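PDB 3NA6: succinylglutamate desuccinylase/aspartoacylase from Ruegeria sp. TM1040, which probably hydrolyses an amide bond of an N-acylated amino acid, as metal-dependent desuccinylases and aspartoacylases of its family do. Local coordinates for residues A138-D143 and I234-L239; A158-E163 and A198-G203; A170-M175 and S183-E188; M194-V199 and K204-T209; A225-R230 and Q244-V249. All coordinates share one frame; numbering follows the deposited sequence. Where two conformers were deposited one is given.

Contact 1 of 5, residues A138-D143 and I234-L239; sequences ADVAVD and IHFGIL. With CA (calcium ion), chain C.
Strand 140-143 faces the last turn of helix 219-235 with Val140 CA and Phe236 CA 8.1 Å apart, and the two side chains meet from opposite directions. Val140 spreads over one face of the phenyl ring: its CG2 lies 3.8 Å from the centroid of the Phe236 ring and only 20° off the ring normal, a CH-pi contact, while CG1 comes down near CD1 and CE1. CG1 stands anti to the carbonyl carbon (chi1 -56°), which puts CG2 between N and C, and both methyls face the ring. Val142 is two residues on and so points the same way; its CG2 reaches the ring edge near the plane, 4.3 Å from Phe236 CE2. Beta-branched valines suit a central strand of the mixed sheet, paired here with strands 51-55 and 205-210. The helix ends in a Schellman motif: Gly237 N bonds back to Ile234 O at 2.9 Å, and Gly237 takes a positive phi (77°) that a glycine accepts easily. The turn directs Gly237 O outward to a calcium ion 2.4 Å away, which Thr82 and four waters also bind. Ala174 of helix 165-178 and Val205 and Val207 of strand 205-210 pack on Phe236 as well.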
# COMPACT_ATOMS: atom_id res chain seq x y z
N ALA A 138 -16.73 -6.21 -37.80
CA ALA A 138 -16.35 -7.63 -37.84
C ALA A 138 -17.49 -8.53 -38.22
O ALA A 138 -18.63 -8.31 -37.81
CB ALA A 138 -15.79 -8.08 -36.48
N ASP A 139 -17.17 -9.61 -38.93
CA ASP A 139 -18.15 -10.68 -39.18
C ASP A 139 -18.11 -11.77 -38.12
O ASP A 139 -19.15 -12.39 -37.77
CB ASP A 139 -17.87 -11.25 -40.56
CG ASP A 139 -17.96 -10.18 -41.63
OD1 ASP A 139 -19.07 -9.65 -41.83
OD2 ASP A 139 -16.92 -9.83 -42.22
N VAL A 140 -16.91 -12.00 -37.59
CA VAL A 140 -16.69 -13.07 -36.60
C VAL A 140 -15.74 -12.57 -35.54
O VAL A 140 -15.02 -11.58 -35.74
CB VAL A 140 -16.15 -14.34 -37.29
CG1 VAL A 140 -17.11 -14.77 -38.38
CG2 VAL A 140 -14.74 -14.11 -37.88
N ALA A 141 -15.75 -13.22 -34.39
CA ALA A 141 -14.84 -12.88 -33.28
C ALA A 141 -14.25 -14.15 -32.66
O ALA A 141 -14.94 -15.15 -32.52
CB ALA A 141 -15.54 -12.07 -32.20
N VAL A 142 -12.99 -14.06 -32.26
CA VAL A 142 -12.30 -15.10 -31.49
C VAL A 142 -11.73 -14.44 -30.25
O VAL A 142 -10.95 -13.50 -30.35
CB VAL A 142 -11.16 -15.80 -32.27
CG1 VAL A 142 -10.58 -16.94 -31.43
CG2 VAL A 142 -11.67 -16.31 -33.59
N ASP A 143 -12.23 -14.89 -29.09
CA ASP A 143 -11.86 -14.35 -27.79
C ASP A 143 -11.29 -15.46 -26.88
O ASP A 143 -12.03 -16.32 -26.41
CB ASP A 143 -13.07 -13.68 -27.10
CG ASP A 143 -12.70 -12.90 -25.83
OD1 ASP A 143 -11.72 -12.11 -25.81
OD2 ASP A 143 -13.40 -13.09 -24.83
N ILE A 234 -8.87 -20.39 -41.25
CA ILE A 234 -9.12 -21.16 -42.50
C ILE A 234 -10.64 -21.41 -42.67
O ILE A 234 -11.18 -21.20 -43.76
CB ILE A 234 -8.35 -22.49 -42.53
CG1 ILE A 234 -6.83 -22.23 -42.61
CG2 ILE A 234 -8.78 -23.37 -43.76
CD1 ILE A 234 -5.89 -23.49 -42.33
N HIS A 235 -11.31 -21.86 -41.61
CA HIS A 235 -12.76 -22.10 -41.60
C HIS A 235 -13.53 -20.84 -42.06
O HIS A 235 -14.50 -20.93 -42.84
CB HIS A 235 -13.20 -22.53 -40.18
CG HIS A 235 -14.67 -22.80 -40.00
ND1 HIS A 235 -15.27 -23.99 -40.40
CD2 HIS A 235 -15.66 -22.05 -39.47
CE1 HIS A 235 -16.55 -23.95 -40.09
NE2 HIS A 235 -16.82 -22.78 -39.53
N PHE A 236 -13.07 -19.67 -41.60
CA PHE A 236 -13.70 -18.40 -41.95
C PHE A 236 -13.25 -17.85 -43.32
O PHE A 236 -13.70 -16.78 -43.74
CB PHE A 236 -13.41 -17.33 -40.87
CG PHE A 236 -13.99 -17.64 -39.50
CD1 PHE A 236 -15.28 -18.17 -39.36
CD2 PHE A 236 -13.27 -17.34 -38.35
CE1 PHE A 236 -15.82 -18.40 -38.09
CE2 PHE A 236 -13.82 -17.59 -37.08
CZ PHE A 236 -15.09 -18.14 -36.97
N GLY A 237 -12.34 -18.57 -43.98
CA GLY A 237 -11.91 -18.21 -45.31
C GLY A 237 -10.92 -17.06 -45.36
O GLY A 237 -10.65 -16.52 -46.43
N ILE A 238 -10.34 -16.68 -44.23
CA ILE A 238 -9.44 -15.53 -44.21
C ILE A 238 -7.99 -15.92 -44.50
O ILE A 238 -7.25 -15.14 -45.14
CB ILE A 238 -9.54 -14.76 -42.86
CG1 ILE A 238 -11.01 -14.36 -42.59
CG2 ILE A 238 -8.62 -13.55 -42.87
CD1 ILE A 238 -11.31 -13.65 -41.23
N LEU A 239 -7.58 -17.07 -43.97
CA LEU A 239 -6.27 -17.68 -44.25
C LEU A 239 -6.55 -18.91 -45.10
O LEU A 239 -7.68 -19.39 -45.13
CB LEU A 239 -5.51 -18.08 -42.97
CG LEU A 239 -5.06 -16.98 -42.01
CD1 LEU A 239 -4.28 -17.53 -40.77
CD2 LEU A 239 -4.21 -15.97 -42.75
CA CA C . -10.80 -16.76 -48.78
O HOH W 1 -9.86 -19.07 -48.80
O HOH W 2 -13.09 -17.88 -48.88
O HOH W 3 -10.59 -16.12 -51.21
O HOH W 4 -12.32 -14.67 -48.39

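Contact 2 of 5, residues A158-E163 and A198-G203; sequences AAHILE and AVEEMG
At the edge of the His160 imidazole sits Glu200 OE2, only 4° out of the ring plane, while the carboxylate itself is turned 79° against the ring. This is a His-carboxylate hydrogen bond, joining strand 156-160 of the mixed sheet to helix 195-200 that covers it. The bond is short and nearly straight: His160 ND1 donates to Glu200 OE2 at 2.6 Å with an angle of 169°, the oxygen accepting through its syn lone pair. Glutamate suits the place because its chain, extended beyond CG, spans the gap from helix to strand that a shorter acid would have trouble crossing. Leu162 comes in across the same carboxylate, its CD2 3.3 Å from Glu200 OE1, so an apolar methyl borders the second oxygen. Replacing Glu200 by an alanine would probably leave His160 ND1 without its acceptor, set the imidazole freer to turn, and open a gap beside Leu162. A Schellman motif follows with Gly203 at its positive-phi position, Gly203 N bonding to Glu200 O at 2.9 Å, and the backbone angles of Gly203 call for a residue without a side chain. A water completes the link, accepting from His160 N and donating to Glu200 OE2, each at 2.9 Å.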
# COMPACT_ATOMS: atom_id res chain seq x y z
N ALA A 158 -15.15 -23.71 -26.78
CA ALA A 158 -16.55 -23.70 -26.38
C ALA A 158 -17.43 -22.96 -27.38
O ALA A 158 -17.02 -21.93 -27.92
CB ALA A 158 -16.72 -23.09 -25.00
N ALA A 159 -18.61 -23.52 -27.61
CA ALA A 159 -19.70 -22.92 -28.40
C ALA A 159 -20.95 -22.84 -27.52
O ALA A 159 -21.16 -23.74 -26.66
CB ALA A 159 -20.01 -23.83 -29.62
N HIS A 160 -21.79 -21.84 -27.76
CA HIS A 160 -22.92 -21.59 -26.88
C HIS A 160 -24.25 -22.08 -27.43
O HIS A 160 -24.46 -22.14 -28.64
CB HIS A 160 -23.00 -20.12 -26.52
CG HIS A 160 -21.85 -19.65 -25.68
ND1 HIS A 160 -21.06 -18.57 -26.02
CD2 HIS A 160 -21.31 -20.17 -24.55
CE1 HIS A 160 -20.10 -18.43 -25.12
NE2 HIS A 160 -20.23 -19.38 -24.21
N ILE A 161 -25.12 -22.47 -26.50
CA ILE A 161 -26.50 -22.75 -26.78
C ILE A 161 -27.16 -21.39 -26.84
O ILE A 161 -27.08 -20.60 -25.87
CB ILE A 161 -27.13 -23.59 -25.67
CG1 ILE A 161 -26.48 -24.98 -25.61
CG2 ILE A 161 -28.66 -23.69 -25.89
CD1 ILE A 161 -26.68 -25.84 -26.92
N LEU A 162 -27.77 -21.11 -27.99
CA LEU A 162 -28.39 -19.83 -28.28
C LEU A 162 -29.83 -20.05 -28.73
O LEU A 162 -30.19 -21.12 -29.27
CB LEU A 162 -27.60 -19.14 -29.42
CG LEU A 162 -26.11 -18.88 -29.19
CD1 LEU A 162 -25.43 -18.53 -30.48
CD2 LEU A 162 -25.88 -17.77 -28.13
N GLU A 163 -30.63 -19.01 -28.55
CA GLU A 163 -31.98 -18.99 -29.10
C GLU A 163 -32.00 -19.07 -30.62
O GLU A 163 -32.88 -19.71 -31.18
CB GLU A 163 -32.73 -17.70 -28.71
CG GLU A 163 -32.99 -17.53 -27.20
CD GLU A 163 -33.93 -18.57 -26.62
OE1 GLU A 163 -34.68 -19.23 -27.39
OE2 GLU A 163 -33.93 -18.73 -25.38
N ALA A 198 -22.30 -9.80 -26.46
CA ALA A 198 -22.20 -8.67 -27.37
C ALA A 198 -22.04 -9.15 -28.83
O ALA A 198 -22.68 -8.61 -29.74
CB ALA A 198 -21.00 -7.78 -26.98
N VAL A 199 -21.21 -10.17 -29.03
CA VAL A 199 -20.98 -10.71 -30.37
C VAL A 199 -22.19 -11.49 -30.88
O VAL A 199 -22.73 -11.20 -31.94
CB VAL A 199 -19.75 -11.61 -30.40
CG1 VAL A 199 -19.51 -12.15 -31.83
CG2 VAL A 199 -18.54 -10.84 -29.86
N GLU A 200 -22.64 -12.43 -30.07
CA GLU A 200 -23.69 -13.34 -30.46
C GLU A 200 -25.04 -12.66 -30.69
O GLU A 200 -25.78 -13.03 -31.60
CB GLU A 200 -23.82 -14.43 -29.39
CG GLU A 200 -22.66 -15.38 -29.41
CD GLU A 200 -22.57 -16.18 -28.11
OE1 GLU A 200 -23.34 -15.88 -27.18
OE2 GLU A 200 -21.71 -17.09 -28.03
N GLU A 201 -25.36 -11.66 -29.90
CA GLU A 201 -26.66 -11.00 -30.08
C GLU A 201 -26.72 -10.15 -31.34
O GLU A 201 -27.82 -9.80 -31.79
CB GLU A 201 -27.12 -10.25 -28.81
CG GLU A 201 -26.45 -8.92 -28.62
CD GLU A 201 -26.93 -8.15 -27.36
OE1 GLU A 201 -27.85 -8.63 -26.64
OE2 GLU A 201 -26.37 -7.05 -27.12
N MSE A 202 -25.55 -9.83 -31.92
CA MSE A 202 -25.47 -9.19 -33.23
C MSE A 202 -25.66 -10.15 -34.37
O MSE A 202 -25.65 -9.72 -35.53
CB MSE A 202 -24.10 -8.52 -33.46
CG MSE A 202 -23.80 -7.46 -32.50
SE MSE A 202 -21.96 -6.90 -32.65
CE MSE A 202 -22.20 -5.35 -31.46
N GLY A 203 -25.81 -11.43 -34.07
CA GLY A 203 -25.95 -12.44 -35.12
C GLY A 203 -24.63 -12.96 -35.64
O GLY A 203 -24.60 -13.53 -36.72
O HOH W 5 -20.97 -19.61 -29.36

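Contact 3 of 5, residues A170-M175 and S183-E188; sequences ACFAAM and SVQLLE
Ser183 OG lies against the selenium of Met175, a selenomethionine, at 3.6 Å from SE, and is held by two polar partners: a water 3.0 Å from Ser183 OG and the hydroxyl of Ser248. The same water donates to Met175 O at 2.9 Å, bridging the helix backbone to the serine. A serine suits the place: its CB is small enough to rest 3.6 Å from Met175 SE, and its hydroxyl meets both partners. Met175 reaches the strand by folding: CG lies anti to the backbone N (chi1 178°), and the chain then bends at chi2 and chi3. Met175 CE thereby comes 3.1 Å from Val184 O, while the side chain of Val184 points away from the helix. Helix 165-178 is the crossover of a beta-alpha-beta unit between the parallel neighbours 156-160 and 182-186, and it runs back over the sheet nearly antiparallel to strand 182-186, at 163° and 9.4 Å between the axes of the two short pieces. One turn earlier on the helix, Phe172 and Gln185 cross at about a right angle. The extended glutamine carries its amide to the phenyl ring, Gln185 NE2 standing 3.7 Å from Phe172 CD1, with ring and amide planes 40° apart. Ala174, one residue before Met175, turns instead to Val205 and Val207 of strand 205-210, where a bare methyl lets the helix lie close to the sheet.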
# COMPACT_ATOMS: atom_id res chain seq x y z
N ALA A 170 -23.70 -22.53 -36.45
CA ALA A 170 -22.52 -21.90 -37.03
C ALA A 170 -21.39 -21.81 -35.99
O ALA A 170 -20.23 -22.13 -36.28
CB ALA A 170 -22.87 -20.50 -37.57
N CYS A 171 -21.76 -21.39 -34.78
CA CYS A 171 -20.81 -21.36 -33.67
C CYS A 171 -20.25 -22.74 -33.35
O CYS A 171 -19.06 -22.89 -33.12
CB CYS A 171 -21.45 -20.74 -32.42
SG CYS A 171 -21.85 -18.97 -32.56
N PHE A 172 -21.11 -23.75 -33.34
CA PHE A 172 -20.68 -25.14 -33.09
C PHE A 172 -19.64 -25.62 -34.13
O PHE A 172 -18.61 -26.25 -33.79
CB PHE A 172 -21.91 -26.07 -33.09
CG PHE A 172 -21.59 -27.51 -32.84
CD1 PHE A 172 -21.39 -27.99 -31.55
CD2 PHE A 172 -21.47 -28.39 -33.89
CE1 PHE A 172 -21.05 -29.36 -31.35
CE2 PHE A 172 -21.16 -29.74 -33.68
CZ PHE A 172 -20.94 -30.21 -32.41
N ALA A 173 -19.92 -25.33 -35.40
CA ALA A 173 -19.02 -25.69 -36.49
C ALA A 173 -17.67 -25.00 -36.33
O ALA A 173 -16.61 -25.62 -36.54
CB ALA A 173 -19.65 -25.35 -37.84
N ALA A 174 -17.68 -23.72 -35.94
CA ALA A 174 -16.41 -22.97 -35.76
C ALA A 174 -15.58 -23.56 -34.58
O ALA A 174 -14.34 -23.61 -34.61
CB ALA A 174 -16.66 -21.46 -35.58
N MSE A 175 -16.29 -24.04 -33.56
CA MSE A 175 -15.67 -24.62 -32.37
C MSE A 175 -15.05 -25.95 -32.73
O MSE A 175 -13.92 -26.22 -32.31
CB MSE A 175 -16.71 -24.75 -31.23
CG MSE A 175 -16.18 -25.39 -29.93
SE MSE A 175 -16.21 -27.33 -30.01
CE MSE A 175 -18.15 -27.47 -29.71
N SER A 183 -13.79 -30.43 -26.38
CA SER A 183 -14.84 -29.68 -27.06
C SER A 183 -16.06 -29.62 -26.16
O SER A 183 -16.42 -30.63 -25.55
CB SER A 183 -15.22 -30.39 -28.36
OG SER A 183 -14.21 -30.25 -29.33
N VAL A 184 -16.66 -28.43 -26.10
CA VAL A 184 -17.86 -28.18 -25.29
C VAL A 184 -18.88 -27.34 -26.04
O VAL A 184 -18.52 -26.44 -26.79
CB VAL A 184 -17.56 -27.35 -24.03
CG1 VAL A 184 -18.64 -27.62 -23.00
CG2 VAL A 184 -16.16 -27.63 -23.49
N GLN A 185 -20.16 -27.64 -25.83
CA GLN A 185 -21.24 -26.73 -26.19
C GLN A 185 -22.11 -26.60 -24.93
O GLN A 185 -22.61 -27.61 -24.42
CB GLN A 185 -22.09 -27.32 -27.30
CG GLN A 185 -23.14 -26.36 -27.83
CD GLN A 185 -23.96 -26.95 -28.94
OE1 GLN A 185 -24.40 -28.09 -28.85
NE2 GLN A 185 -24.18 -26.18 -30.01
N LEU A 186 -22.31 -25.37 -24.47
CA LEU A 186 -22.97 -25.10 -23.20
C LEU A 186 -23.84 -23.84 -23.23
O LEU A 186 -23.53 -22.88 -23.94
CB LEU A 186 -21.90 -24.91 -22.13
CG LEU A 186 -20.99 -23.69 -22.38
CD1 LEU A 186 -21.43 -22.58 -21.49
CD2 LEU A 186 -19.53 -23.97 -22.11
N LEU A 187 -24.89 -23.84 -22.43
CA LEU A 187 -25.69 -22.66 -22.18
C LEU A 187 -24.96 -21.81 -21.17
O LEU A 187 -24.57 -22.31 -20.15
CB LEU A 187 -27.05 -23.08 -21.62
CG LEU A 187 -28.06 -21.98 -21.32
CD1 LEU A 187 -28.45 -21.14 -22.58
CD2 LEU A 187 -29.28 -22.65 -20.70
N GLU A 188 -24.75 -20.54 -21.48
CA GLU A 188 -24.11 -19.61 -20.56
C GLU A 188 -25.15 -19.12 -19.57
O GLU A 188 -26.10 -18.46 -19.96
CB GLU A 188 -23.53 -18.44 -21.35
CG GLU A 188 -22.88 -17.36 -20.53
CD GLU A 188 -21.81 -17.89 -19.58
OE1 GLU A 188 -20.87 -18.56 -20.06
OE2 GLU A 188 -21.94 -17.64 -18.35
O HOH W 6 -12.66 -27.94 -30.33

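Contact 4 of 5, residues M194-V199 and K204-T209; sequences MYDTAV and KVLVTT
Helix 195-200 and strand 205-210 form an alpha-to-beta connection through a tight turn, in which the strand runs back beneath the helix at 156°, the two short axes 8.4 Å apart. At the turn Lys204 N makes a weak hydrogen bond to Val199 O, 3.4 Å long. Val199 is the apolar wedge. Its CG1, trans across the CA-CB bond from N (chi1 -179°), points down between Lys204 and Leu206, 3.8 Å from Lys204 CB and 4.0 Å from Leu206 CB, while CG2 meets Leu206 CD1. The long chain of Lys204 lets CB pack on Val199 while its ammonium bonds the carbonyls of Leu135 and Ala138. One turn earlier, Asp196 crosses Leu206 at about a right angle, and the carboxylate rests on a methyl, Asp196 OD1 lying 3.2 Å from Leu206 CD2. A water stands between Asp196 OD1 and Thr208 OG1, but its distance to the aspartate oxygen is too short to be trusted. Thr208 OG1 also bonds to Asp143 O in the adjoining strand. Leu206 and Thr208 face this helix, whereas Val205 and Val207 turn to helix 165-178, an alternation typical of a three-layer alpha/beta fold with helices on each face of a mixed sheet.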
# COMPACT_ATOMS: atom_id res chain seq x y z
N MSE A 194 -21.54 -9.79 -20.82
CA MSE A 194 -20.40 -10.48 -21.38
C MSE A 194 -20.10 -10.12 -22.84
O MSE A 194 -21.00 -9.80 -23.64
CB MSE A 194 -20.57 -11.98 -21.21
CG MSE A 194 -20.19 -12.46 -19.79
SE MSE A 194 -20.39 -14.35 -19.74
CE MSE A 194 -18.71 -14.90 -20.44
N TYR A 195 -18.82 -10.15 -23.16
CA TYR A 195 -18.33 -9.97 -24.50
C TYR A 195 -18.98 -10.97 -25.44
O TYR A 195 -19.43 -10.60 -26.50
CB TYR A 195 -16.82 -10.12 -24.55
CG TYR A 195 -16.25 -9.79 -25.90
CD1 TYR A 195 -16.42 -8.54 -26.46
CD2 TYR A 195 -15.52 -10.73 -26.61
CE1 TYR A 195 -15.87 -8.24 -27.70
CE2 TYR A 195 -14.99 -10.43 -27.84
CZ TYR A 195 -15.15 -9.19 -28.37
OH TYR A 195 -14.60 -8.94 -29.60
N ASP A 196 -19.03 -12.24 -25.04
CA ASP A 196 -19.63 -13.27 -25.88
C ASP A 196 -21.04 -12.88 -26.29
O ASP A 196 -21.42 -13.06 -27.44
CB ASP A 196 -19.70 -14.61 -25.17
CG ASP A 196 -18.33 -15.16 -24.75
OD1 ASP A 196 -17.28 -14.80 -25.33
OD2 ASP A 196 -18.31 -15.98 -23.81
N THR A 197 -21.82 -12.38 -25.34
CA THR A 197 -23.19 -11.92 -25.63
C THR A 197 -23.22 -10.75 -26.62
O THR A 197 -24.03 -10.72 -27.53
CB THR A 197 -23.91 -11.63 -24.31
OG1 THR A 197 -23.74 -12.76 -23.45
CG2 THR A 197 -25.40 -11.35 -24.51
N ALA A 198 -22.30 -9.80 -26.46
CA ALA A 198 -22.20 -8.67 -27.37
C ALA A 198 -22.04 -9.15 -28.83
O ALA A 198 -22.68 -8.61 -29.74
CB ALA A 198 -21.00 -7.78 -26.98
N VAL A 199 -21.21 -10.17 -29.03
CA VAL A 199 -20.98 -10.71 -30.37
C VAL A 199 -22.19 -11.49 -30.88
O VAL A 199 -22.73 -11.20 -31.94
CB VAL A 199 -19.75 -11.61 -30.40
CG1 VAL A 199 -19.51 -12.15 -31.83
CG2 VAL A 199 -18.54 -10.84 -29.86
N LYS A 204 -23.56 -12.80 -34.85
CA LYS A 204 -22.20 -13.13 -35.30
C LYS A 204 -21.58 -14.31 -34.57
O LYS A 204 -21.82 -14.53 -33.38
CB LYS A 204 -21.29 -11.89 -35.17
CG LYS A 204 -21.65 -10.81 -36.17
CD LYS A 204 -21.00 -9.47 -35.90
CE LYS A 204 -21.48 -8.45 -36.90
NZ LYS A 204 -20.85 -7.15 -36.67
N VAL A 205 -20.82 -15.12 -35.32
CA VAL A 205 -20.13 -16.27 -34.77
C VAL A 205 -19.04 -15.83 -33.79
O VAL A 205 -18.25 -14.91 -34.07
CB VAL A 205 -19.49 -17.16 -35.88
CG1 VAL A 205 -18.56 -18.19 -35.27
CG2 VAL A 205 -20.57 -17.84 -36.65
N LEU A 206 -19.04 -16.48 -32.63
CA LEU A 206 -18.06 -16.26 -31.61
C LEU A 206 -17.36 -17.60 -31.35
O LEU A 206 -18.02 -18.63 -31.21
CB LEU A 206 -18.69 -15.75 -30.31
CG LEU A 206 -17.66 -15.82 -29.16
CD1 LEU A 206 -16.96 -14.46 -28.97
CD2 LEU A 206 -18.28 -16.36 -27.90
N VAL A 207 -16.02 -17.56 -31.28
CA VAL A 207 -15.19 -18.72 -30.89
C VAL A 207 -14.54 -18.35 -29.57
O VAL A 207 -13.98 -17.25 -29.43
CB VAL A 207 -14.14 -18.99 -32.00
CG1 VAL A 207 -13.00 -19.87 -31.51
CG2 VAL A 207 -14.82 -19.57 -33.22
N THR A 208 -14.69 -19.19 -28.57
CA THR A 208 -14.11 -18.92 -27.28
C THR A 208 -13.44 -20.18 -26.73
O THR A 208 -13.69 -21.29 -27.20
CB THR A 208 -15.11 -18.28 -26.27
OG1 THR A 208 -14.40 -17.81 -25.11
CG2 THR A 208 -16.22 -19.24 -25.85
N THR A 209 -12.55 -19.98 -25.77
CA THR A 209 -11.78 -21.06 -25.19
C THR A 209 -11.61 -21.00 -23.66
O THR A 209 -11.87 -19.96 -23.00
CB THR A 209 -10.36 -20.99 -25.73
OG1 THR A 209 -9.72 -19.85 -25.16
CG2 THR A 209 -10.30 -20.88 -27.23
O HOH W 7 -14.97 -15.03 -24.60

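Contact 5 of 5, residues A225-R230 and Q244-V249; sequences AKKGLR and QIDPSV
Lys227 carries the close-packed half of this surface contact, stretched out slantwise across Gln244 to reach Asp246, whereas Arg230 meets Gln244 mainly through a water. The lysine's CG sits beside the carbonyl carbon (chi1 164°) and the chain stays extended, CB and CG both 3.6 Å from Gln244 OE1. Farther out, Lys227 CE passes 3.5 Å from Gln244 O, and NZ ends in a salt bridge to Asp246 OD2 at 2.8 Å, on the anti lone pair of that oxygen. Asn179 OD1 takes a second bond from the ammonium. An alanine in place of Lys227 would probably strip Asp246 of its charge partner and uncover the flank of Gln244. On the looser side, Arg230 NH1 remains 4.4 Å from Gln244 OE1; a water in the guanidinium plane lies 3.0 Å from Arg230 NH1 and 2.7 Å from Gln244 OE1. The same NH1 also bonds Glu242 O, so a long, multiply donating residue suits this edge. Lys226 forms salt bridges with Glu71 of its own chain and Glu269 of the second subunit. Helix 219-235 lies against helix 64-75 through Ala225 and Leu229, and residues 244-249 lead into strand 249-250, which pairs with strand 182-186 at the end of the mixed sheet.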
# COMPACT_ATOMS: atom_id res chain seq x y z
N ALA A 225 -3.50 -23.07 -28.90
CA ALA A 225 -4.01 -21.76 -29.29
C ALA A 225 -3.67 -21.40 -30.73
O ALA A 225 -4.52 -20.88 -31.45
CB ALA A 225 -3.48 -20.64 -28.34
N LYS A 226 -2.43 -21.67 -31.15
CA LYS A 226 -2.00 -21.35 -32.50
C LYS A 226 -2.72 -22.18 -33.58
O LYS A 226 -3.11 -21.63 -34.65
CB LYS A 226 -0.49 -21.53 -32.66
CG LYS A 226 0.35 -20.54 -31.86
CD LYS A 226 1.85 -20.80 -32.06
CE LYS A 226 2.70 -20.07 -31.02
NZ LYS A 226 4.11 -20.43 -31.18
N LYS A 227 -2.87 -23.48 -33.33
CA LYS A 227 -3.55 -24.38 -34.26
C LYS A 227 -5.03 -24.01 -34.36
O LYS A 227 -5.60 -23.90 -35.45
CB LYS A 227 -3.38 -25.83 -33.79
CG LYS A 227 -4.33 -26.87 -34.40
CD LYS A 227 -4.31 -28.19 -33.55
CE LYS A 227 -5.54 -29.03 -33.77
NZ LYS A 227 -5.75 -30.11 -32.75
N GLY A 228 -5.64 -23.84 -33.20
CA GLY A 228 -7.05 -23.46 -33.13
C GLY A 228 -7.31 -22.16 -33.88
O GLY A 228 -8.25 -22.07 -34.64
N LEU A 229 -6.43 -21.17 -33.69
CA LEU A 229 -6.54 -19.86 -34.36
C LEU A 229 -6.39 -19.99 -35.86
O LEU A 229 -7.23 -19.48 -36.63
CB LEU A 229 -5.48 -18.91 -33.85
CG LEU A 229 -5.41 -17.48 -34.40
CD1 LEU A 229 -6.81 -16.82 -34.26
CD2 LEU A 229 -4.26 -16.64 -33.70
N ARG A 230 -5.35 -20.71 -36.29
CA ARG A 230 -5.14 -20.94 -37.70
C ARG A 230 -6.32 -21.72 -38.29
O ARG A 230 -6.87 -21.31 -39.34
CB ARG A 230 -3.82 -21.64 -37.95
CG ARG A 230 -3.50 -21.80 -39.43
CD ARG A 230 -2.14 -22.51 -39.67
NE ARG A 230 -2.02 -22.92 -41.07
CZ ARG A 230 -2.47 -24.07 -41.59
NH1 ARG A 230 -3.07 -25.00 -40.85
NH2 ARG A 230 -2.30 -24.29 -42.89
N GLN A 244 -5.50 -28.56 -39.26
CA GLN A 244 -4.95 -29.67 -38.51
C GLN A 244 -6.11 -30.23 -37.74
O GLN A 244 -6.81 -29.48 -37.03
CB GLN A 244 -3.87 -29.22 -37.52
CG GLN A 244 -2.69 -28.43 -38.12
CD GLN A 244 -1.85 -27.73 -37.03
OE1 GLN A 244 -1.80 -26.49 -36.96
NE2 GLN A 244 -1.22 -28.53 -36.15
N ILE A 245 -6.33 -31.53 -37.88
CA ILE A 245 -7.41 -32.24 -37.21
C ILE A 245 -6.85 -33.38 -36.39
O ILE A 245 -6.26 -34.31 -36.92
CB ILE A 245 -8.42 -32.82 -38.17
CG1 ILE A 245 -9.05 -31.71 -39.04
CG2 ILE A 245 -9.52 -33.58 -37.40
CD1 ILE A 245 -9.73 -32.22 -40.34
N ASP A 246 -7.04 -33.31 -35.08
CA ASP A 246 -6.66 -34.36 -34.17
C ASP A 246 -7.91 -34.82 -33.41
O ASP A 246 -8.97 -34.20 -33.50
CB ASP A 246 -5.63 -33.81 -33.18
CG ASP A 246 -4.37 -33.32 -33.86
OD1 ASP A 246 -3.65 -34.17 -34.41
OD2 ASP A 246 -4.10 -32.10 -33.87
N PRO A 247 -7.80 -35.92 -32.66
CA PRO A 247 -8.92 -36.30 -31.80
C PRO A 247 -9.31 -35.19 -30.82
O PRO A 247 -8.45 -34.42 -30.39
CB PRO A 247 -8.36 -37.50 -31.02
CG PRO A 247 -7.32 -38.08 -31.91
CD PRO A 247 -6.72 -36.92 -32.65
N SER A 248 -10.61 -35.09 -30.51
CA SER A 248 -11.09 -34.19 -29.46
C SER A 248 -12.10 -34.94 -28.59
O SER A 248 -12.90 -35.74 -29.08
CB SER A 248 -11.71 -32.93 -30.05
OG SER A 248 -11.98 -31.94 -29.05
N VAL A 249 -12.05 -34.69 -27.29
CA VAL A 249 -12.98 -35.30 -26.34
C VAL A 249 -14.13 -34.32 -26.12
O VAL A 249 -13.90 -33.18 -25.72
CB VAL A 249 -12.26 -35.67 -24.98
CG1 VAL A 249 -13.29 -36.01 -23.91
CG2 VAL A 249 -11.28 -36.85 -25.21
O HOH W 8 -4.03 -25.34 -38.08

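In the fold
Contacts 1 to 4 all reach the mixed sheet. Contacts 2 and 4 share Ala198 and Val199 and lie closest, with centres 6 Å apart; contacts 2 and 3 are 9 Å apart and joined by strand pairing, Ala159 O to Leu186 N at 3.0 Å. On the opposite sheet face from helix 195-200, Ala174 of contact 3 packs on Phe236 of contact 1 and Val207 of contact 4. Contact 5, about 21 Å from contact 2 between centres, ties in to contact 3 through strand pairing, Ser183 N to Val249 O at 2.8 Å. The calcium belongs to contact 1. A possible vacant metal site of His59, Glu62 and His145, perhaps catalytic as in relatives, adjoins Thr208 of contact 4.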